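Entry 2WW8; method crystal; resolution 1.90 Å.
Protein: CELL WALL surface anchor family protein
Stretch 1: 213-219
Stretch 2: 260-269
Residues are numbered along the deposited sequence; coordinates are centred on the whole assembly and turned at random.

Stretch 1 213-219: KTVYEQK
Stretch 2, residues 260-269: DKITSDSENR

Water often completes a contact between two segments whose backbones stand too far apart to bond directly, and the packing of a strand against a helix-to-turn segment in this cell wall surface anchor family protein is a compact example. The extended first stretch from Thr-214 to Gln-218, with phi near -75 to -130° and psi near 125 to 160°, sends Tyr-216 toward the second, while the CA-to-CB bonds of Val-215 and Glu-217 point away. In the second, Asp-260 to Ile-262 are helical (phi -56 to -69°, psi -40 to -46°). CA of Tyr-216 lies 7.3 Å from CA of Asp-265, the closest such pair, leaving room for side chains and solvent. Only 252 Å² is buried, both sides summed.

Tyr-216 covers the largest share. Its m rotamer, with chi2 at -76°, lays the ring beside Lys-261 and Ser-264. OH of Tyr-216 lies 3.6 Å from CG of Lys-261 (chi1 m, chi2 t, chi3 -143°, chi4 m). CB of Lys-261 also comes 4.0 Å from CE2 of Tyr-216, so the start of the lysine chain packs against the ring; its CA-to-CB bond runs sideways to the strand. Ser-264 meets the ring at its edge, near the ring plane, with its OG 3.6 Å from CD2 of Tyr-216. A p rotamer lets Ser-264 OG donate to Lys-261 O at 2.8 Å, so a small polar side chain stays hydrogen-bonded beside an aromatic ring. Water 1 extends the link: it accepts from Tyr-216 N at 2.8 Å and donates to Ser-264 OG at 3.3 Å.

Gln-218 makes the second-largest contribution from the first stretch. Its CA-to-CB bond points sideways, but chi1 m, chi2 p and chi3 2° bring the amide end nearer, placing Gln-218 NE2 3.1 Å from Asn-268 OD1. Water 3 joins three side chains, accepting from Gln-218 NE2 at 2.7 Å and donating to Asp-265 OD2 at 2.7 Å and Asn-268 OD1 at 2.8 Å.

The receiving surface is shaped by a type I turn from Asp-265 (extended, -87/116°) through Ser-266 (-62/-16°) and Glu-267 (-74/-16°) to Asn-268, closed by Asn-268 N to Asp-265 O at 3.1 Å. Asp-265, chi1 t, accepts at OD1 from Glu-267 N at 2.7 Å. Asn-268, chi1 m and chi2 -19°, is buried and suits its place by having both donor and acceptor: its ND2 donates to Ile-262 O at 2.8 Å, tying turn to helix, and to water 2, also at 2.8 Å, which donates weakly to Tyr-216 O at 3.5 Å.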

ATOM      1  N   LYS A 213      -1.928   5.961  16.111  1.00 12.75           N
ATOM      2  CA  LYS A 213      -2.227   4.902  17.056  1.00 11.72           C
ATOM      3  C   LYS A 213      -2.919   5.526  18.277  1.00 12.46           C
ATOM      4  O   LYS A 213      -2.507   6.577  18.782  1.00 11.91           O
ATOM      5  CB  LYS A 213      -0.935   4.183  17.478  1.00 12.14           C
ATOM      6  CG  LYS A 213      -1.162   3.010  18.452  1.00 15.52           C
ATOM      7  CD  LYS A 213       0.108   2.209  18.731  1.00 18.58           C
ATOM      8  CE  LYS A 213       0.743   1.598  17.457  1.00 22.02           C
ATOM      9  NZ  LYS A 213       2.053   0.886  17.749  1.00 20.40           N
ATOM     10  N   THR A 214      -3.972   4.877  18.757  1.00 11.32           N
ATOM     11  CA  THR A 214      -4.591   5.270  20.002  1.00 11.93           C
ATOM     12  C   THR A 214      -3.980   4.447  21.157  1.00 12.47           C
ATOM     13  O   THR A 214      -4.006   3.215  21.127  1.00 12.12           O
ATOM     14  CB  THR A 214      -6.162   5.099  19.917  1.00 12.75           C
ATOM     15  OG1 THR A 214      -6.653   5.900  18.824  1.00 17.91           O
ATOM     16  CG2 THR A 214      -6.808   5.594  21.220  1.00 11.47           C
ATOM     17  N   VAL A 215      -3.485   5.130  22.195  1.00 12.88           N
ATOM     18  CA  VAL A 215      -2.836   4.528  23.379  1.00 12.30           C
ATOM     19  C   VAL A 215      -3.748   4.729  24.583  1.00 13.04           C
ATOM     20  O   VAL A 215      -4.194   5.862  24.833  1.00 11.88           O
ATOM     21  CB  VAL A 215      -1.467   5.181  23.677  1.00 12.41           C
ATOM     22  CG1 VAL A 215      -0.734   4.347  24.750  1.00 13.12           C
ATOM     23  CG2 VAL A 215      -0.655   5.255  22.404  1.00 15.57           C
ATOM     24  N   TYR A 216      -4.081   3.650  25.303  1.00 11.72           N
ATOM     25  CA  TYR A 216      -4.865   3.784  26.507  1.00 14.09           C
ATOM     26  C   TYR A 216      -3.895   3.655  27.682  1.00 17.27           C
ATOM     27  O   TYR A 216      -3.055   2.755  27.690  1.00 18.58           O
ATOM     28  CB  TYR A 216      -5.921   2.674  26.534  1.00 13.70           C
ATOM     29  CG  TYR A 216      -6.852   2.755  25.342  1.00 11.80           C
ATOM     30  CD1 TYR A 216      -7.858   3.719  25.300  1.00  8.88           C
ATOM     31  CD2 TYR A 216      -6.719   1.874  24.266  1.00 12.54           C
ATOM     32  CE1 TYR A 216      -8.699   3.830  24.211  1.00 11.77           C
ATOM     33  CE2 TYR A 216      -7.553   1.965  23.169  1.00 15.67           C
ATOM     34  CZ  TYR A 216      -8.541   2.936  23.167  1.00 17.53           C
ATOM     35  OH  TYR A 216      -9.367   3.045  22.085  1.00 18.03           O
ATOM     36  N   GLU A 217      -3.982   4.507  28.695  1.00 18.35           N
ATOM     37  CA  GLU A 217      -3.030   4.374  29.797  1.00 20.82           C
ATOM     38  C   GLU A 217      -3.843   4.282  31.074  1.00 21.82           C
ATOM     39  O   GLU A 217      -4.826   5.005  31.255  1.00 20.44           O
ATOM     40  CB  GLU A 217      -2.015   5.538  29.808  1.00 20.72           C
ATOM     41  CG  GLU A 217      -1.313   5.780  28.456  1.00 30.40           C
ATOM     42  CD  GLU A 217      -0.373   7.006  28.394  1.00 40.32           C
ATOM     43  OE1 GLU A 217       0.267   7.317  29.429  1.00 43.87           O
ATOM     44  OE2 GLU A 217      -0.269   7.656  27.314  1.00 42.43           O
ATOM     45  N   GLN A 218      -3.449   3.375  31.964  1.00 24.09           N
ATOM     46  CA  GLN A 218      -4.182   3.234  33.200  1.00 27.16           C
ATOM     47  C   GLN A 218      -3.782   4.374  34.109  1.00 29.40           C
ATOM     48  O   GLN A 218      -2.769   5.034  33.940  1.00 27.38           O
ATOM     49  CB  GLN A 218      -3.957   1.924  33.951  1.00 26.76           C
ATOM     50  CG  GLN A 218      -4.299   0.657  33.197  1.00 31.55           C
ATOM     51  CD  GLN A 218      -3.138   0.168  32.334  1.00 35.97           C
ATOM     52  OE1 GLN A 218      -2.018   0.742  32.308  1.00 42.37           O
ATOM     53  NE2 GLN A 218      -3.411  -0.886  31.592  1.00 32.87           N
ATOM     54  N   LYS A 219      -4.617   4.597  35.103  1.00 34.53           N
ATOM     55  CA  LYS A 219      -4.270   5.637  36.071  1.00 39.60           C
ATOM     56  C   LYS A 219      -2.892   5.377  36.733  1.00 42.48           C
ATOM     57  O   LYS A 219      -2.198   6.325  37.124  1.00 42.93           O
ATOM     58  CB  LYS A 219      -5.494   5.941  36.936  1.00 39.22           C
ATOM     59  CG  LYS A 219      -6.776   5.917  36.008  1.00 40.42           C
ATOM     60  CD  LYS A 219      -7.200   7.203  35.268  1.00 35.22           C
ATOM     61  CE  LYS A 219      -8.160   6.889  34.120  1.00 35.52           C
ATOM     62  NZ  LYS A 219      -9.311   7.810  33.785  1.00 33.12           N
ATOM     63  N   ASP A 260     -10.358  -5.592  21.296  1.00 13.52           N
ATOM     64  CA  ASP A 260      -9.303  -4.866  20.553  1.00 14.56           C
ATOM     65  C   ASP A 260      -8.758  -3.692  21.365  1.00 14.08           C
ATOM     66  O   ASP A 260      -7.562  -3.447  21.303  1.00 15.22           O
ATOM     67  CB  ASP A 260      -9.717  -4.271  19.194  1.00 15.49           C
ATOM     68  CG  ASP A 260     -10.044  -5.316  18.132  1.00 18.38           C
ATOM     69  OD1 ASP A 260      -9.519  -6.443  18.205  1.00 23.30           O
ATOM     70  OD2 ASP A 260     -10.859  -5.046  17.205  1.00 23.18           O
ATOM     71  N   LYS A 261      -9.598  -2.917  22.034  1.00 12.34           N
ATOM     72  CA  LYS A 261      -9.124  -1.762  22.793  1.00 14.94           C
ATOM     73  C   LYS A 261      -8.325  -2.226  24.017  1.00 14.44           C
ATOM     74  O   LYS A 261      -7.246  -1.704  24.270  1.00 12.16           O
ATOM     75  CB  LYS A 261     -10.302  -0.921  23.298  1.00 14.70           C
ATOM     76  CG  LYS A 261     -10.995  -0.156  22.183  1.00 18.34           C
ATOM     77  CD  LYS A 261     -12.187   0.582  22.792  1.00 25.61           C
ATOM     78  CE  LYS A 261     -13.375   0.595  21.816  1.00 23.85           C
ATOM     79  NZ  LYS A 261     -12.960   1.512  20.776  1.00 23.02           N
ATOM     80  N   ILE A 262      -8.841  -3.215  24.761  1.00 14.97           N
ATOM     81  CA  ILE A 262      -8.097  -3.728  25.926  1.00 14.21           C
ATOM     82  C   ILE A 262      -6.728  -4.286  25.540  1.00 15.47           C
ATOM     83  O   ILE A 262      -5.735  -4.001  26.219  1.00 15.01           O
ATOM     84  CB  ILE A 262      -8.896  -4.793  26.654  1.00 15.02           C
ATOM     85  CG1 ILE A 262     -10.082  -4.139  27.379  1.00 12.60           C
ATOM     86  CG2 ILE A 262      -8.005  -5.557  27.677  1.00 15.89           C
ATOM     87  CD1 ILE A 262     -11.198  -5.189  27.661  1.00 15.48           C
ATOM     88  N   THR A 263      -6.658  -4.998  24.409  1.00 13.34           N
ATOM     89  CA  THR A 263      -5.455  -5.755  24.126  1.00 12.01           C
ATOM     90  C   THR A 263      -4.526  -4.977  23.204  1.00 13.21           C
ATOM     91  O   THR A 263      -3.484  -5.462  22.833  1.00 14.17           O
ATOM     92  CB  THR A 263      -5.787  -7.107  23.497  1.00 11.38           C
ATOM     93  OG1 THR A 263      -6.445  -6.928  22.226  1.00 11.92           O
ATOM     94  CG2 THR A 263      -6.601  -7.987  24.440  1.00  8.43           C
ATOM     95  N   SER A 264      -4.880  -3.752  22.836  1.00 13.49           N
ATOM     96  CA  SER A 264      -3.949  -2.906  22.096  1.00 15.23           C
ATOM     97  C   SER A 264      -2.731  -2.590  22.979  1.00 14.38           C
ATOM     98  O   SER A 264      -1.652  -2.355  22.461  1.00 13.93           O
ATOM     99  CB  SER A 264      -4.635  -1.621  21.576  1.00 15.24           C
ATOM    100  OG  SER A 264      -5.050  -0.854  22.706  1.00 20.77           O
ATOM    101  N   ASP A 265      -2.870  -2.571  24.298  1.00 14.07           N
ATOM    102  CA  ASP A 265      -1.670  -2.674  25.134  1.00 15.01           C
ATOM    103  C   ASP A 265      -1.342  -4.172  25.379  1.00 13.50           C
ATOM    104  O   ASP A 265      -2.115  -4.883  26.042  1.00 13.60           O
ATOM    105  CB  ASP A 265      -1.906  -1.944  26.459  1.00 14.89           C
ATOM    106  CG  ASP A 265      -0.706  -2.035  27.429  1.00 22.06           C
ATOM    107  OD1 ASP A 265       0.108  -2.986  27.431  1.00 20.90           O
ATOM    108  OD2 ASP A 265      -0.542  -1.114  28.249  1.00 26.06           O
ATOM    109  N   SER A 266      -0.197  -4.641  24.889  1.00 13.36           N
ATOM    110  CA  SER A 266       0.203  -6.052  25.028  1.00 14.38           C
ATOM    111  C   SER A 266       0.381  -6.556  26.485  1.00 14.27           C
ATOM    112  O   SER A 266       0.439  -7.778  26.693  1.00 16.63           O
ATOM    113  CB  SER A 266       1.489  -6.314  24.190  1.00 12.65           C
ATOM    114  OG  SER A 266       2.622  -5.703  24.830  1.00 16.05           O
ATOM    115  N   GLU A 267       0.482  -5.672  27.483  1.00 13.77           N
ATOM    116  CA  GLU A 267       0.446  -6.149  28.876  1.00 16.59           C
ATOM    117  C   GLU A 267      -0.895  -6.603  29.466  1.00 16.43           C
ATOM    118  O   GLU A 267      -0.942  -7.320  30.487  1.00 16.77           O
ATOM    119  CB  GLU A 267       1.060  -5.149  29.847  1.00 17.75           C
ATOM    120  CG  GLU A 267       2.310  -4.480  29.354  1.00 23.65           C
ATOM    121  CD  GLU A 267       3.470  -5.102  30.031  1.00 38.80           C
ATOM    122  OE1 GLU A 267       3.502  -6.352  29.879  1.00 40.01           O
ATOM    123  OE2 GLU A 267       4.270  -4.363  30.693  1.00 41.35           O
ATOM    124  N   ASN A 268      -1.997  -6.239  28.808  1.00 14.80           N
ATOM    125  CA  ASN A 268      -3.309  -6.425  29.407  1.00 14.15           C
ATOM    126  C   ASN A 268      -3.684  -7.851  29.034  1.00 13.08           C
ATOM    127  O   ASN A 268      -3.136  -8.366  28.089  1.00 13.81           O
ATOM    128  CB  ASN A 268      -4.312  -5.414  28.843  1.00 13.91           C
ATOM    129  CG  ASN A 268      -4.061  -3.992  29.335  1.00 12.07           C
ATOM    130  OD1 ASN A 268      -3.392  -3.765  30.343  1.00 10.58           O
ATOM    131  ND2 ASN A 268      -4.679  -3.032  28.671  1.00  7.57           N
ATOM    132  N   ARG A 269      -4.549  -8.508  29.804  1.00 12.60           N
ATOM    133  CA  ARG A 269      -4.954  -9.848  29.442  1.00 12.65           C
ATOM    134  C   ARG A 269      -6.480  -9.903  29.506  1.00 11.01           C
ATOM    135  O   ARG A 269      -7.076  -9.157  30.282  1.00 11.48           O
ATOM    136  CB  ARG A 269      -4.345 -10.880  30.399  1.00 12.22           C
ATOM    137  CG  ARG A 269      -2.853 -11.194  30.166  1.00 14.39           C
ATOM    138  CD  ARG A 269      -2.343 -11.543  31.579  1.00 16.48           C
ATOM    139  NE  ARG A 269      -2.424 -12.955  31.857  1.00 16.59           N
ATOM    140  CZ  ARG A 269      -2.699 -13.530  33.029  1.00 19.38           C
ATOM    141  NH1 ARG A 269      -2.995 -12.887  34.139  1.00 12.29           N
ATOM    142  NH2 ARG A 269      -2.689 -14.850  33.093  1.00 23.61           N
TER
HETATM  143  O   HOH W   1      -3.174   1.042  24.617  1.00 16.64           O
HETATM  144  O   HOH W   2      -4.409  -0.251  28.832  1.00 16.84           O
HETATM  145  O   HOH W   3      -1.174  -2.094  30.674  1.00 27.48           O